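Local coordinates for mandelate racemase/muconate lactonizing enzyme, C-terminal domain protein (Paracoccus denitrificans, PDB 4DWD) that binds magnesium and, as a member of the enolase superfamily, probably has hydro-lyase activity, at residues A10-M15 against G47-L52; E41-L46 against D271-G276; H298-G303 against P322-D327; G305-I310 against L355-D360. All blocks are in the same frame, centred on the assembly; numbering follows the deposited sequence.

Interaction 1 (A10-M15 against G47-L52)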
loop_
_atom_site.group_PDB
_atom_site.type_symbol
_atom_site.label_atom_id
_atom_site.label_comp_id
_atom_site.label_asym_id
_atom_site.label_seq_id
_atom_site.Cartn_x
_atom_site.Cartn_y
_atom_site.Cartn_z
ATOM N N ALA B 10 -36.061 -3.200 33.097
ATOM C CA ALA B 10 -35.399 -2.032 32.514
ATOM C C ALA B 10 -35.876 -0.788 33.267
ATOM O O ALA B 10 -37.074 -0.500 33.288
ATOM C CB ALA B 10 -35.738 -1.923 31.028
ATOM N N LEU B 11 -34.942 -0.065 33.883
ATOM C CA LEU B 11 -35.269 1.016 34.813
ATOM C C LEU B 11 -34.616 2.339 34.417
ATOM O O LEU B 11 -33.397 2.425 34.247
ATOM C CB LEU B 11 -34.798 0.635 36.222
ATOM C CG LEU B 11 -35.337 -0.667 36.829
ATOM C CD1 LEU B 11 -34.681 -0.930 38.173
ATOM C CD2 LEU B 11 -36.856 -0.641 36.951
ATOM N N SER B 12 -35.445 3.373 34.281
ATOM C CA SER B 12 -34.979 4.737 34.085
ATOM C C SER B 12 -35.002 5.397 35.461
ATOM O O SER B 12 -36.064 5.482 36.093
ATOM C CB SER B 12 -35.894 5.479 33.103
ATOM O OG SER B 12 -35.598 6.867 33.056
ATOM N N VAL B 13 -33.837 5.844 35.927
ATOM C CA VAL B 13 -33.672 6.277 37.318
ATOM C C VAL B 13 -33.170 7.718 37.426
ATOM O O VAL B 13 -32.148 8.075 36.831
ATOM C CB VAL B 13 -32.716 5.317 38.068
ATOM C CG1 VAL B 13 -32.555 5.717 39.534
ATOM C CG2 VAL B 13 -33.217 3.876 37.966
ATOM N N ALA B 14 -33.900 8.541 38.183
ATOM C CA ALA B 14 -33.501 9.910 38.496
ATOM C C ALA B 14 -32.325 9.882 39.468
ATOM O O ALA B 14 -32.412 9.259 40.526
ATOM C CB ALA B 14 -34.677 10.677 39.090
HETATM N N MSE B 15 -31.224 10.544 39.105
HETATM C CA MSE B 15 -29.980 10.455 39.887
HETATM C C MSE B 15 -29.641 11.744 40.593
HETATM O O MSE B 15 -29.864 12.836 40.063
HETATM C CB MSE B 15 -28.842 10.113 38.925
HETATM C CG MSE B 15 -29.027 8.731 38.296
HETATM SE SE MSE B 15 -28.658 7.255 39.538
HETATM C CE MSE B 15 -26.696 7.313 39.493
ATOM N N GLY B 47 -31.013 9.818 27.940
ATOM C CA GLY B 47 -31.666 9.069 29.011
ATOM C C GLY B 47 -31.550 7.555 28.896
ATOM O O GLY B 47 -31.935 6.811 29.815
ATOM N N GLY B 48 -31.036 7.069 27.775
ATOM C CA GLY B 48 -30.955 5.617 27.583
ATOM C C GLY B 48 -32.305 4.945 27.374
ATOM O O GLY B 48 -32.410 3.715 27.482
ATOM N N ILE B 49 -33.334 5.735 27.066
ATOM C CA ILE B 49 -34.707 5.221 26.999
ATOM C C ILE B 49 -34.882 4.222 25.856
ATOM O O ILE B 49 -35.503 3.172 26.038
ATOM C CB ILE B 49 -35.737 6.372 26.892
ATOM C CG1 ILE B 49 -35.549 7.387 28.039
ATOM C CG2 ILE B 49 -37.162 5.815 26.839
ATOM C CD1 ILE B 49 -35.678 6.819 29.431
ATOM N N ALA B 50 -34.284 4.518 24.703
ATOM C CA ALA B 50 -34.365 3.593 23.579
ATOM C C ALA B 50 -33.689 2.260 23.936
ATOM O O ALA B 50 -34.250 1.192 23.665
ATOM C CB ALA B 50 -33.757 4.203 22.318
ATOM N N SER B 51 -32.511 2.311 24.563
ATOM C CA SER B 51 -31.864 1.065 25.002
ATOM C C SER B 51 -32.722 0.267 25.990
ATOM O O SER B 51 -32.822 -0.953 25.896
ATOM C CB SER B 51 -30.475 1.310 25.598
ATOM O OG SER B 51 -29.559 1.756 24.609
ATOM N N LEU B 52 -33.339 0.967 26.935
ATOM C CA LEU B 52 -34.215 0.321 27.900
ATOM C C LEU B 52 -35.432 -0.326 27.231
ATOM O O LEU B 52 -35.843 -1.419 27.632
ATOM C CB LEU B 52 -34.651 1.319 28.974
ATOM C CG LEU B 52 -33.548 1.837 29.913
ATOM C CD1 LEU B 52 -34.150 2.879 30.855
ATOM C CD2 LEU B 52 -32.887 0.711 30.705
HETATM O O HOH W 1 -33.066 7.199 32.187
#

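Interaction 2 (E41-L46 against D271-G276)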
loop_
_atom_site.group_PDB
_atom_site.type_symbol
_atom_site.label_atom_id
_atom_site.label_comp_id
_atom_site.label_asym_id
_atom_site.label_seq_id
_atom_site.Cartn_x
_atom_site.Cartn_y
_atom_site.Cartn_z
ATOM N N GLU B 41 -25.868 -1.625 33.455
ATOM C CA GLU B 41 -26.102 -0.228 33.086
ATOM C C GLU B 41 -25.897 -0.049 31.590
ATOM O O GLU B 41 -24.969 -0.635 31.023
ATOM C CB GLU B 41 -25.166 0.702 33.865
ATOM C CG GLU B 41 -25.403 2.165 33.529
ATOM C CD GLU B 41 -24.775 3.144 34.505
ATOM O OE1 GLU B 41 -23.982 2.752 35.393
ATOM O OE2 GLU B 41 -25.088 4.339 34.365
ATOM N N ALA B 42 -26.785 0.736 30.970
ATOM C CA ALA B 42 -26.645 1.152 29.565
ATOM C C ALA B 42 -26.280 2.630 29.527
ATOM O O ALA B 42 -26.788 3.412 30.335
ATOM C CB ALA B 42 -27.952 0.945 28.802
ATOM N N SER B 43 -25.432 3.028 28.579
ATOM C CA SER B 43 -25.046 4.436 28.449
ATOM C C SER B 43 -26.311 5.286 28.326
ATOM O O SER B 43 -27.130 5.038 27.436
ATOM C CB SER B 43 -24.159 4.609 27.219
ATOM O OG SER B 43 -23.592 5.911 27.183
ATOM N N PRO B 44 -26.479 6.290 29.212
ATOM C CA PRO B 44 -27.762 7.009 29.282
ATOM C C PRO B 44 -27.848 8.156 28.266
ATOM O O PRO B 44 -28.116 9.325 28.631
ATOM C CB PRO B 44 -27.771 7.526 30.716
ATOM C CG PRO B 44 -26.335 7.782 31.025
ATOM C CD PRO B 44 -25.566 6.691 30.306
HETATM N N MSE B 45 -27.649 7.808 26.994
HETATM C CA MSE B 45 -27.690 8.795 25.908
HETATM C C MSE B 45 -29.133 9.176 25.698
HETATM O O MSE B 45 -29.991 8.312 25.426
HETATM C CB MSE B 45 -27.047 8.205 24.647
HETATM C CG MSE B 45 -25.597 7.768 24.905
HETATM SE SE MSE B 45 -24.414 9.261 25.425
HETATM C CE MSE B 45 -24.516 9.194 27.372
ATOM N N LEU B 46 -29.413 10.473 25.833
ATOM C CA LEU B 46 -30.790 10.990 25.849
ATOM C C LEU B 46 -31.638 10.159 26.819
ATOM O O LEU B 46 -32.799 9.810 26.553
ATOM C CB LEU B 46 -31.390 11.057 24.431
ATOM C CG LEU B 46 -30.653 11.952 23.436
ATOM C CD1 LEU B 46 -31.401 11.936 22.120
ATOM C CD2 LEU B 46 -30.494 13.376 23.947
ATOM N N ASP B 271 -16.322 1.901 25.613
ATOM C CA ASP B 271 -16.994 2.144 26.905
ATOM C C ASP B 271 -17.849 0.935 27.235
ATOM O O ASP B 271 -18.733 0.544 26.448
ATOM C CB ASP B 271 -17.853 3.427 26.800
ATOM C CG ASP B 271 -18.511 3.826 28.097
ATOM O OD1 ASP B 271 -18.938 2.954 28.873
ATOM O OD2 ASP B 271 -18.640 5.054 28.317
ATOM N N ILE B 272 -17.617 0.383 28.424
ATOM C CA ILE B 272 -18.272 -0.836 28.890
ATOM C C ILE B 272 -19.810 -0.791 28.967
ATOM O O ILE B 272 -20.456 -1.852 28.941
ATOM C CB ILE B 272 -17.645 -1.244 30.262
ATOM C CG1 ILE B 272 -17.852 -2.722 30.605
ATOM C CG2 ILE B 272 -18.081 -0.317 31.402
ATOM C CD1 ILE B 272 -16.760 -3.207 31.535
ATOM N N VAL B 273 -20.391 0.411 29.082
ATOM C CA VAL B 273 -21.851 0.541 29.092
ATOM C C VAL B 273 -22.408 0.980 27.746
ATOM O O VAL B 273 -23.639 1.059 27.570
ATOM C CB VAL B 273 -22.389 1.454 30.226
ATOM C CG1 VAL B 273 -21.988 0.915 31.582
ATOM C CG2 VAL B 273 -21.957 2.905 30.077
ATOM N N LYS B 274 -21.512 1.243 26.791
ATOM C CA LYS B 274 -21.936 1.532 25.414
ATOM C C LYS B 274 -21.929 0.298 24.519
ATOM O O LYS B 274 -22.668 0.238 23.533
ATOM C CB LYS B 274 -21.056 2.613 24.770
ATOM C CG LYS B 274 -21.206 3.968 25.447
ATOM C CD LYS B 274 -20.350 4.999 24.720
ATOM C CE LYS B 274 -20.391 6.365 25.391
ATOM N NZ LYS B 274 -21.719 7.029 25.209
HETATM N N MSE B 275 -21.073 -0.664 24.841
HETATM C CA MSE B 275 -20.881 -1.857 24.009
HETATM C C MSE B 275 -20.212 -2.907 24.848
HETATM O O MSE B 275 -19.441 -2.585 25.769
HETATM C CB MSE B 275 -20.011 -1.511 22.784
HETATM C CG MSE B 275 -18.588 -1.031 23.106
HETATM SE SE MSE B 275 -17.301 -2.521 23.255
HETATM C CE MSE B 275 -17.005 -2.803 21.334
ATOM N N GLY B 276 -20.523 -4.165 24.542
ATOM C CA GLY B 276 -19.745 -5.297 25.021
ATOM C C GLY B 276 -19.942 -5.746 26.454
ATOM O O GLY B 276 -19.922 -6.937 26.737
#

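Interaction 3 (H298-G303 against P322-D327)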
loop_
_atom_site.group_PDB
_atom_site.type_symbol
_atom_site.label_atom_id
_atom_site.label_comp_id
_atom_site.label_asym_id
_atom_site.label_seq_id
_atom_site.Cartn_x
_atom_site.Cartn_y
_atom_site.Cartn_z
ATOM N N HIS B 298 -13.289 4.657 27.905
ATOM C CA HIS B 298 -14.157 5.777 28.244
ATOM C C HIS B 298 -15.155 5.302 29.275
ATOM O O HIS B 298 -15.737 4.211 29.144
ATOM C CB HIS B 298 -14.854 6.219 26.969
ATOM C CG HIS B 298 -15.899 7.289 27.159
ATOM N ND1 HIS B 298 -17.173 7.014 27.505
ATOM C CD2 HIS B 298 -15.826 8.660 26.990
ATOM C CE1 HIS B 298 -17.877 8.160 27.569
ATOM N NE2 HIS B 298 -17.055 9.167 27.255
ATOM N N GLN B 299 -15.361 6.084 30.333
ATOM C CA GLN B 299 -16.397 5.725 31.308
ATOM C C GLN B 299 -16.757 6.953 32.129
ATOM O O GLN B 299 -15.894 7.558 32.753
ATOM C CB GLN B 299 -15.910 4.571 32.192
ATOM C CG GLN B 299 -17.014 3.630 32.652
ATOM C CD GLN B 299 -18.047 4.313 33.521
ATOM O OE1 GLN B 299 -19.229 4.413 33.154
ATOM N NE2 GLN B 299 -17.609 4.816 34.667
ATOM N N THR B 300 -18.031 7.334 32.106
ATOM C CA THR B 300 -18.466 8.592 32.718
ATOM C C THR B 300 -19.512 8.422 33.804
ATOM O O THR B 300 -19.948 9.413 34.372
ATOM C CB THR B 300 -19.012 9.569 31.657
ATOM O OG1 THR B 300 -20.116 8.959 30.969
ATOM C CG2 THR B 300 -17.901 9.939 30.653
ATOM N N GLN B 301 -19.905 7.183 34.100
ATOM C CA GLN B 301 -20.957 6.928 35.100
ATOM C C GLN B 301 -20.375 6.490 36.447
ATOM O O GLN B 301 -19.417 5.715 36.475
ATOM C CB GLN B 301 -21.960 5.893 34.572
ATOM C CG GLN B 301 -22.564 6.233 33.206
ATOM C CD GLN B 301 -23.215 7.612 33.174
ATOM O OE1 GLN B 301 -23.920 8.005 34.103
ATOM N NE2 GLN B 301 -22.980 8.349 32.098
ATOM N N PRO B 302 -20.958 6.964 37.571
ATOM C CA PRO B 302 -20.317 6.752 38.879
ATOM C C PRO B 302 -20.687 5.454 39.598
ATOM O O PRO B 302 -20.064 5.116 40.610
ATOM C CB PRO B 302 -20.827 7.939 39.701
ATOM C CG PRO B 302 -22.172 8.229 39.130
ATOM C CD PRO B 302 -22.027 7.981 37.644
ATOM N N GLY B 303 -21.693 4.744 39.096
ATOM C CA GLY B 303 -22.203 3.561 39.787
ATOM C C GLY B 303 -21.859 2.256 39.104
ATOM O O GLY B 303 -20.697 1.841 39.076
ATOM N N PRO B 322 -4.701 6.380 33.699
ATOM C CA PRO B 322 -5.581 6.100 34.824
ATOM C C PRO B 322 -7.038 5.850 34.429
ATOM O O PRO B 322 -7.412 5.984 33.272
ATOM C CB PRO B 322 -5.492 7.376 35.667
ATOM C CG PRO B 322 -4.289 8.098 35.171
ATOM C CD PRO B 322 -4.225 7.773 33.716
ATOM N N VAL B 323 -7.838 5.496 35.426
ATOM C CA VAL B 323 -9.283 5.284 35.276
ATOM C C VAL B 323 -10.027 6.620 35.207
ATOM O O VAL B 323 -9.825 7.503 36.036
ATOM C CB VAL B 323 -9.819 4.483 36.480
ATOM C CG1 VAL B 323 -11.329 4.298 36.375
ATOM C CG2 VAL B 323 -9.126 3.129 36.576
ATOM N N GLU B 324 -10.914 6.761 34.227
ATOM C CA GLU B 324 -11.695 7.991 34.085
ATOM C C GLU B 324 -12.656 8.250 35.247
ATOM O O GLU B 324 -13.421 7.365 35.648
ATOM C CB GLU B 324 -12.471 7.988 32.768
ATOM C CG GLU B 324 -13.187 9.317 32.536
ATOM C CD GLU B 324 -13.688 9.532 31.120
ATOM O OE1 GLU B 324 -13.776 8.572 30.333
ATOM O OE2 GLU B 324 -14.035 10.688 30.813
ATOM N N LEU B 325 -12.591 9.475 35.772
ATOM C CA LEU B 325 -13.536 9.997 36.757
ATOM C C LEU B 325 -14.139 11.301 36.231
ATOM O O LEU B 325 -13.527 12.383 36.307
ATOM C CB LEU B 325 -12.879 10.185 38.129
ATOM C CG LEU B 325 -13.796 10.775 39.219
ATOM C CD1 LEU B 325 -14.949 9.821 39.535
ATOM C CD2 LEU B 325 -12.985 11.088 40.464
ATOM N N ALA B 326 -15.346 11.187 35.684
ATOM C CA ALA B 326 -15.976 12.311 34.985
ATOM C C ALA B 326 -16.833 13.201 35.896
ATOM O O ALA B 326 -16.960 12.948 37.096
ATOM C CB ALA B 326 -16.769 11.812 33.782
ATOM N N ASP B 327 -17.424 14.236 35.301
ATOM C CA ASP B 327 -18.137 15.282 36.032
ATOM C C ASP B 327 -19.312 14.773 36.845
ATOM O O ASP B 327 -19.971 13.808 36.478
ATOM C CB ASP B 327 -18.643 16.352 35.063
ATOM C CG ASP B 327 -17.603 16.732 34.020
ATOM O OD1 ASP B 327 -17.379 15.920 33.100
ATOM O OD2 ASP B 327 -17.030 17.835 34.123
HETATM O O HOH W 2 -16.526 8.548 35.419
HETATM O O HOH W 3 -14.741 4.505 35.722
HETATM O O HOH W 4 -19.394 10.799 36.904
HETATM O O HOH W 5 -20.270 12.426 34.109
#

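Interaction 4 (G305-I310 against L355-D360)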
loop_
_atom_site.group_PDB
_atom_site.type_symbol
_atom_site.label_atom_id
_atom_site.label_comp_id
_atom_site.label_asym_id
_atom_site.label_seq_id
_atom_site.Cartn_x
_atom_site.Cartn_y
_atom_site.Cartn_z
ATOM N N GLY B 305 -21.629 1.217 35.957
ATOM C CA GLY B 305 -20.628 1.254 34.880
ATOM C C GLY B 305 -19.213 1.414 35.417
ATOM O O GLY B 305 -18.271 0.821 34.904
ATOM N N HIS B 306 -19.059 2.220 36.466
ATOM C CA HIS B 306 -17.750 2.396 37.069
ATOM C C HIS B 306 -17.242 1.097 37.629
ATOM O O HIS B 306 -16.081 0.739 37.427
ATOM C CB HIS B 306 -17.823 3.447 38.163
ATOM C CG HIS B 306 -16.578 3.534 38.987
ATOM N ND1 HIS B 306 -15.465 4.183 38.566
ATOM C CD2 HIS B 306 -16.288 3.020 40.245
ATOM C CE1 HIS B 306 -14.516 4.092 39.517
ATOM N NE2 HIS B 306 -15.023 3.389 40.548
ATOM N N PHE B 307 -18.103 0.373 38.339
ATOM C CA PHE B 307 -17.686 -0.886 38.944
ATOM C C PHE B 307 -17.304 -1.917 37.882
ATOM O O PHE B 307 -16.282 -2.590 38.009
ATOM C CB PHE B 307 -18.770 -1.416 39.886
ATOM C CG PHE B 307 -18.670 -0.865 41.279
ATOM C CD1 PHE B 307 -18.971 0.469 41.545
ATOM C CD2 PHE B 307 -18.296 -1.689 42.325
ATOM C CE1 PHE B 307 -18.882 0.969 42.832
ATOM C CE2 PHE B 307 -18.204 -1.200 43.614
ATOM C CZ PHE B 307 -18.493 0.138 43.870
ATOM N N ALA B 308 -18.112 -2.040 36.828
ATOM C CA ALA B 308 -17.745 -2.940 35.734
ATOM C C ALA B 308 -16.388 -2.575 35.142
ATOM O O ALA B 308 -15.531 -3.435 34.934
ATOM C CB ALA B 308 -18.821 -2.925 34.659
ATOM N N ASN B 309 -16.204 -1.282 34.902
ATOM C CA ASN B 309 -14.963 -0.748 34.346
ATOM C C ASN B 309 -13.749 -1.096 35.203
ATOM O O ASN B 309 -12.741 -1.580 34.676
ATOM C CB ASN B 309 -15.099 0.772 34.160
ATOM C CG ASN B 309 -14.011 1.378 33.280
ATOM O OD1 ASN B 309 -13.675 0.847 32.226
ATOM N ND2 ASN B 309 -13.479 2.526 33.703
ATOM N N ILE B 310 -13.836 -0.866 36.517
ATOM C CA ILE B 310 -12.671 -1.170 37.371
ATOM C C ILE B 310 -12.391 -2.677 37.548
ATOM O O ILE B 310 -11.236 -3.075 37.657
ATOM C CB ILE B 310 -12.657 -0.397 38.715
ATOM C CG1 ILE B 310 -13.818 -0.831 39.623
ATOM C CG2 ILE B 310 -12.621 1.118 38.461
ATOM C CD1 ILE B 310 -13.733 -0.253 41.025
ATOM N N LEU B 355 -20.152 -7.579 41.205
ATOM C CA LEU B 355 -19.617 -6.226 41.068
ATOM C C LEU B 355 -19.189 -5.629 42.400
ATOM O O LEU B 355 -18.227 -4.872 42.469
ATOM C CB LEU B 355 -20.682 -5.302 40.481
ATOM C CG LEU B 355 -20.979 -5.486 39.000
ATOM C CD1 LEU B 355 -22.245 -4.720 38.686
ATOM C CD2 LEU B 355 -19.826 -5.008 38.118
ATOM N N GLY B 356 -19.930 -5.957 43.450
ATOM C CA GLY B 356 -19.705 -5.356 44.758
ATOM C C GLY B 356 -20.359 -3.999 44.932
ATOM O O GLY B 356 -20.066 -3.311 45.898
ATOM N N ILE B 357 -21.251 -3.624 44.017
ATOM C CA ILE B 357 -21.982 -2.357 44.109
ATOM C C ILE B 357 -23.151 -2.559 45.068
ATOM O O ILE B 357 -23.800 -3.608 45.045
ATOM C CB ILE B 357 -22.480 -1.840 42.725
ATOM C CG1 ILE B 357 -23.118 -0.457 42.867
ATOM C CG2 ILE B 357 -23.497 -2.784 42.105
ATOM C CD1 ILE B 357 -22.371 0.672 42.222
ATOM N N VAL B 358 -23.396 -1.562 45.916
ATOM C CA VAL B 358 -24.461 -1.621 46.912
ATOM C C VAL B 358 -25.540 -0.586 46.577
ATOM O O VAL B 358 -25.279 0.618 46.528
ATOM C CB VAL B 358 -23.901 -1.401 48.336
ATOM C CG1 VAL B 358 -25.028 -1.335 49.361
ATOM C CG2 VAL B 358 -22.903 -2.496 48.699
ATOM N N VAL B 359 -26.749 -1.077 46.326
ATOM C CA VAL B 359 -27.880 -0.244 45.926
ATOM C C VAL B 359 -28.773 0.058 47.130
ATOM O O VAL B 359 -29.087 -0.838 47.915
ATOM C CB VAL B 359 -28.714 -0.933 44.814
ATOM C CG1 VAL B 359 -29.918 -0.087 44.416
ATOM C CG2 VAL B 359 -27.848 -1.251 43.600
ATOM N N ASP B 360 -29.175 1.316 47.277
ATOM C CA ASP B 360 -30.179 1.680 48.279
ATOM C C ASP B 360 -31.546 1.420 47.660
ATOM O O ASP B 360 -31.999 2.177 46.800
ATOM C CB ASP B 360 -30.019 3.153 48.664
ATOM C CG ASP B 360 -31.034 3.620 49.705
ATOM O OD1 ASP B 360 -32.212 3.191 49.683
ATOM O OD2 ASP B 360 -30.647 4.455 50.536
#

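Interaction 1 (A10-M15 against G47-L52)
Ala10 opens the contact by setting its CB against the first turn of helix 49-63, 3.4 Å from the carbonyl O of Leu52 and 3.9 Å from Leu52 CD2. At Leu11 the side chain turns away from the helix, and it is the backbone that takes part: Leu52 CD1 lies 3.5 Å from Leu11 O, while CD2, the other branch of the leucine, comes up to Leu11 N. The leucine fork thus straddles the Leu11 backbone. Leu52 CG is anti to its own carbonyl carbon (chi1 -67°), which carries CG toward the strand. Ser12 meets two residues, its CB touching CD1 of both Leu52 and Ile49. Ser12 OG approaches Ile49 CD1 to 3.6 Å and donates to a water at 2.7 Å; that water in turn donates to Gly47 O, just ahead of Gly48, the N-cap of helix 49-63. An alanine in place of Leu52 would probably leave a gap beside the Leu11 backbone and Ser12 CB, with strand and helix less firmly seated on each other. This is a seam within the N-terminal capping domain of the enolase superfamily, where helix 49-63 packs on the antiparallel sheet. No direct hydrogen bond crosses it: methyl groups lie against backbone at Ala10 and Leu11, and at Ser12 a single water supplies the polar link.

Interaction 2 (E41-L46 against D271-G276)
Ser43 and Val273 meet through their backbones, Ser43 N donating to Val273 O at 2.8 Å with an N-H...O angle of 147° and the donor standing above the carbonyl plane. The Val273 side chain lies beside this bond. Its CG1 lies 3.4 Å from Glu41 O and also touches Glu41 CB, while CG2 packs on Ser43 CA. Glu41 O is buried here and has no polar partner. Lys274 starts out away from the 41-46 segment but comes back to it: CG rests 3.5 Å from Ser43 CB, the chain runs extended to CE, and a bend at the last torsion (chi4 -71°) brings NZ to Ser43 OG, to which it donates at 2.9 Å. The selenomethionine at Met45 crosses the lysine at about a right angle, its SE 3.5 Å from Lys274 NZ. Behind Val273, its own N donates to Asp271 OD1 at 2.9 Å, an Asx turn that shapes the loop. The contact joins the capping domain to the barrel domain: the chain following strand 37-42 meets the loop leading into helix 277-291, Ala42 and Val273 both touch helix 90-110, and Glu41 OE1 accepts from Gly305 N in helix 304-314.

Interaction 3 (H298-G303 against P322-D327)
Glu324, Thr300 and Gln299 bury the most surface, and the glutamate side chain runs along the Gln299 backbone and beside the Thr300 side chain. Its CG is anti to the backbone N (chi1 -175°), close to Gln299 O at 3.2 Å; CB and CD also pass near that oxygen. At the end of the chain OE1 accepts from Gln299 N at 2.9 Å, a nearly straight bond of 169° whose donor stands above the carboxylate plane. OE2 has its main partner elsewhere, in Ser131 OG. The His298 ring plane is almost perpendicular to the carboxylate, with CD2 3.9 Å from OE1.

Gln299 is tied down on its own side: NE2 donates in plane to a lone pair of Gln301 O at 2.7 Å, and OE1 accepts from Gln301 N. Gln299 O, beside the acidic chain, accepts from a water that in turn accepts from Ala326 N; a second water joins Gln299 NE2 to Glu324 O. Thr300 points the same way as Glu324 and lies alongside it, with CG2 3.9 Å from OE2, and its CB packs 3.8 Å from Ala326 CB.

Such loops after barrel strands border the metal site: the His298 side chain comes within about 3 Å of that of Glu249, a calcium ligand seen in this protein, though no ion is bound in this chain. The 298-303 loop follows strand 294-295 and leads into helix 304-314, on which Gln299 leans through His306 and Asn309. Strand 323-325 pairs parallel with strand 125-132 in the barrel, and His298 ND1 is hydrogen-bonded to Asp271 OD2 in the neighbouring loop.

Interaction 4 (G305-I310 against L355-D360)
The Phe307 ring has Ile357 over one face, the isoleucine CB standing 4.2 Å from the ring centroid and only 10° off the normal, a CH-pi contact. At the ring edge, near its plane, lies Leu355 O, 3.2 Å from Phe307 CD2; the same oxygen accepts a hydrogen bond from His311 NE2. Gly356 O comes in obliquely toward Phe307 CE2 at 3.6 Å and is itself bonded to Asn338 ND2, so both carbonyls that border the ring have polar partners of their own. Ile357 reaches further with CD1, which touches Phe307 CD1 and CE1 on the rim of the ring, the former at 3.5 Å; a chi2 of 112°, away from the usual staggered values, sets that methyl there.

Helix 304-314 is one of the helices of the enolase-superfamily barrel domain, and the 355-360 segment belongs to the stretch that leaves the barrel after strand 346-348 and returns to the capping domain through helix 361-367. An alanine at Phe307 would probably leave Ile357 CB and CD1 without the surface they pack on and open a gap between the helix and this returning chain.

Leu355 adds a second point of attachment, its CD2 packing 3.7 Å from Ala308 N and 4.1 Å from Phe307 CB. Ala308 CB and Leu355 both also touch Ile100 of helix 90-110. Gly356 has backbone angles at which a side chain would press on the preceding carbonyl O. Beyond the ring, Val359 is a calcium ligand seen in this protein, though no ion is bound in this chain, and Asp360 N-caps helix 361-367 and forms a salt bridge with Arg337.

Interaction 1 lies within the capping domain, interaction 2 joins that domain to the barrel, interaction 3 lies in the barrel domain, and interaction 4 joins a barrel helix to the chain returning to the capping domain. Interactions 1 and 2 meet where Ser51 CB packs 4.1 Å from Ala42 CB. Interaction 2 touches interaction 3 at Lys274 CE and His298 CE1, 3.8 Å apart, and interaction 4 at Val273 CG1 and Gly305 CA, 3.6 Å apart. Gln299 NE2 lies 3.4 Å from His306 CA, linking interactions 3 and 4. Asp197, Glu223 and Glu249 have been seen to bind calcium in this protein, though no ion is bound to this chain; the Lys274 side chain comes within about 5 Å of that of Glu249.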